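Local coordinates for protein kynurenine formamidase (Bacillus anthracis, PDB 4CO9) that hydrolyses N-formyl-L-kynurenine to L-kynurenine and formate with two zinc ions, the second step of tryptophan degradation by the kynurenine pathway, at residues S151-D156 against A161-L166. Sequence-based numbering, arbitrary orientation.
Sequences SVDPLD and AAHHQL. With ZN (zinc ion), chain O.
At the second zinc position of the binuclear site, the carboxylate of D153 holds the metal ligand H163 by its far ring nitrogen. H163 NE2 binds zinc at 2.3 Å, while ND1, across the ring, donates to D153 OD2 at 2.7 Å, using the oxygen's anti lone pair. Carboxylate and imidazole lie nearly coplanar, 29° apart. OD2 also accepts from the backbone, H163 N at 3.0 Å, from the syn side but tilted out of the carboxylate plane, so a single oxygen grips one histidine at both main chain and ring. OD1 takes A162 N at 2.9 Å through its syn lone pair. With both oxygens on the amide N-H groups in the first turn of helix 161-168, D153 joins the loop following strand 144-147 to that helix and fixes the ring's rotation. This is the His-carboxylate second shell familiar from zinc enzymes; the negative charge would be expected to make NE2 a stronger donor to the metal. D58, E175 and two waters share this zinc with H163. V152 covers one ring face: its chi1 of -63°, measured to CG1, turns CG2 in over the imidazole for a CH-pi contact 3.6 Å from the ring centroid, 15° off the normal. V152 CG2 also packs against A162 CB and lies 4.1 Å from L166 CD1; the side chains of V152 and L166 both touch I173 of strand 172-175 as well. At the ring edge, S151 OG sits in plane, 3.4 Å from H163 CE1, and closes an ST turn by accepting from D153 N at 3.1 Å.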
loop_
_atom_site.group_PDB
_atom_site.type_symbol
_atom_site.label_atom_id
_atom_site.label_comp_id
_atom_site.label_asym_id
_atom_site.label_seq_id
_atom_site.Cartn_x
_atom_site.Cartn_y
_atom_site.Cartn_z
ATOM N N SER C 151 -13.114 1.880 -13.716
ATOM C CA SER C 151 -13.352 0.556 -14.242
ATOM C C SER C 151 -12.748 0.352 -15.629
ATOM O O SER C 151 -12.529 1.312 -16.371
ATOM C CB SER C 151 -14.846 0.279 -14.296
ATOM O OG SER C 151 -15.084 -1.101 -14.546
ATOM N N VAL C 152 -12.473 -0.908 -15.944
ATOM C CA VAL C 152 -12.102 -1.311 -17.312
ATOM C C VAL C 152 -13.331 -1.711 -18.143
ATOM O O VAL C 152 -13.216 -1.896 -19.351
ATOM C CB VAL C 152 -11.072 -2.460 -17.327
ATOM C CG1 VAL C 152 -9.774 -2.014 -16.671
ATOM C CG2 VAL C 152 -11.624 -3.717 -16.665
ATOM N N ASP C 153 -14.491 -1.850 -17.497
ATOM C CA ASP C 153 -15.755 -2.141 -18.181
ATOM C C ASP C 153 -16.716 -0.972 -18.021
ATOM O O ASP C 153 -16.529 -0.115 -17.130
ATOM C CB ASP C 153 -16.402 -3.389 -17.596
ATOM C CG ASP C 153 -15.816 -4.661 -18.151
ATOM O OD1 ASP C 153 -15.918 -4.876 -19.375
ATOM O OD2 ASP C 153 -15.256 -5.448 -17.367
ATOM N N PRO C 154 -17.762 -0.920 -18.868
ATOM C CA PRO C 154 -18.725 0.165 -18.708
ATOM C C PRO C 154 -19.341 0.134 -17.312
ATOM O O PRO C 154 -19.518 -0.943 -16.733
ATOM C CB PRO C 154 -19.782 -0.125 -19.784
ATOM C CG PRO C 154 -19.068 -0.952 -20.803
ATOM C CD PRO C 154 -18.102 -1.785 -20.008
ATOM N N LEU C 155 -19.679 1.306 -16.798
ATOM C CA LEU C 155 -20.151 1.429 -15.418
ATOM C C LEU C 155 -21.439 0.647 -15.138
ATOM O O LEU C 155 -21.652 0.189 -14.019
ATOM C CB LEU C 155 -20.358 2.901 -15.064
ATOM C CG LEU C 155 -19.123 3.796 -15.179
ATOM C CD1 LEU C 155 -19.508 5.236 -14.866
ATOM C CD2 LEU C 155 -17.995 3.321 -14.276
ATOM N N ASP C 156 -22.289 0.493 -16.146
ATOM C CA ASP C 156 -23.577 -0.209 -15.986
ATOM C C ASP C 156 -23.541 -1.678 -16.435
ATOM O O ASP C 156 -24.567 -2.366 -16.401
ATOM C CB ASP C 156 -24.679 0.549 -16.749
ATOM C CG ASP C 156 -24.420 0.626 -18.264
ATOM O OD1 ASP C 156 -23.329 0.199 -18.731
ATOM O OD2 ASP C 156 -25.314 1.123 -18.985
ATOM N N ALA C 161 -16.918 -8.069 -19.285
ATOM C CA ALA C 161 -16.155 -8.849 -20.238
ATOM C C ALA C 161 -14.672 -8.518 -20.160
ATOM O O ALA C 161 -13.848 -9.415 -20.215
ATOM C CB ALA C 161 -16.682 -8.618 -21.643
ATOM N N ALA C 162 -14.340 -7.239 -20.012
ATOM C CA ALA C 162 -12.936 -6.846 -19.918
ATOM C C ALA C 162 -12.265 -7.391 -18.678
ATOM O O ALA C 162 -11.178 -7.957 -18.778
ATOM C CB ALA C 162 -12.785 -5.338 -19.980
ATOM N N HIS C 163 -12.909 -7.270 -17.516
ATOM C CA HIS C 163 -12.331 -7.859 -16.293
ATOM C C HIS C 163 -12.021 -9.347 -16.506
ATOM O O HIS C 163 -10.918 -9.815 -16.230
ATOM C CB HIS C 163 -13.277 -7.754 -15.105
ATOM C CG HIS C 163 -13.343 -6.399 -14.481
ATOM N ND1 HIS C 163 -14.189 -5.415 -14.933
ATOM C CD2 HIS C 163 -12.689 -5.874 -13.415
ATOM C CE1 HIS C 163 -14.066 -4.344 -14.168
ATOM N NE2 HIS C 163 -13.159 -4.595 -13.243
ATOM N N HIS C 164 -13.014 -10.079 -16.988
ATOM C CA HIS C 164 -12.882 -11.517 -17.178
ATOM C C HIS C 164 -11.792 -11.869 -18.186
ATOM O O HIS C 164 -10.965 -12.739 -17.925
ATOM C CB HIS C 164 -14.222 -12.137 -17.613
ATOM C CG HIS C 164 -15.165 -12.381 -16.483
ATOM N ND1 HIS C 164 -16.136 -11.475 -16.118
ATOM C CD2 HIS C 164 -15.279 -13.423 -15.631
ATOM C CE1 HIS C 164 -16.812 -11.959 -15.092
ATOM N NE2 HIS C 164 -16.319 -13.140 -14.781
ATOM N N GLN C 165 -11.800 -11.207 -19.340
ATOM C CA GLN C 165 -10.849 -11.541 -20.388
ATOM C C GLN C 165 -9.427 -11.178 -19.987
ATOM O O GLN C 165 -8.491 -11.931 -20.269
ATOM C CB GLN C 165 -11.240 -10.894 -21.715
ATOM C CG GLN C 165 -12.428 -11.571 -22.384
ATOM C CD GLN C 165 -12.194 -13.060 -22.588
ATOM O OE1 GLN C 165 -11.216 -13.463 -23.215
ATOM N NE2 GLN C 165 -13.077 -13.883 -22.036
ATOM N N LEU C 166 -9.268 -10.039 -19.317
ATOM C CA LEU C 166 -7.946 -9.625 -18.866
ATOM C C LEU C 166 -7.347 -10.672 -17.949
ATOM O O LEU C 166 -6.252 -11.184 -18.215
ATOM C CB LEU C 166 -7.995 -8.256 -18.175
ATOM C CG LEU C 166 -8.212 -7.074 -19.112
ATOM C CD1 LEU C 166 -8.546 -5.807 -18.330
ATOM C CD2 LEU C 166 -7.005 -6.848 -20.003
HETATM ZN ZN ZN O . -12.548 -3.150 -11.615
HETATM O O HOH W 1 -13.610 -2.832 -9.919
HETATM O O HOH W 2 -14.594 -1.809 -12.269
#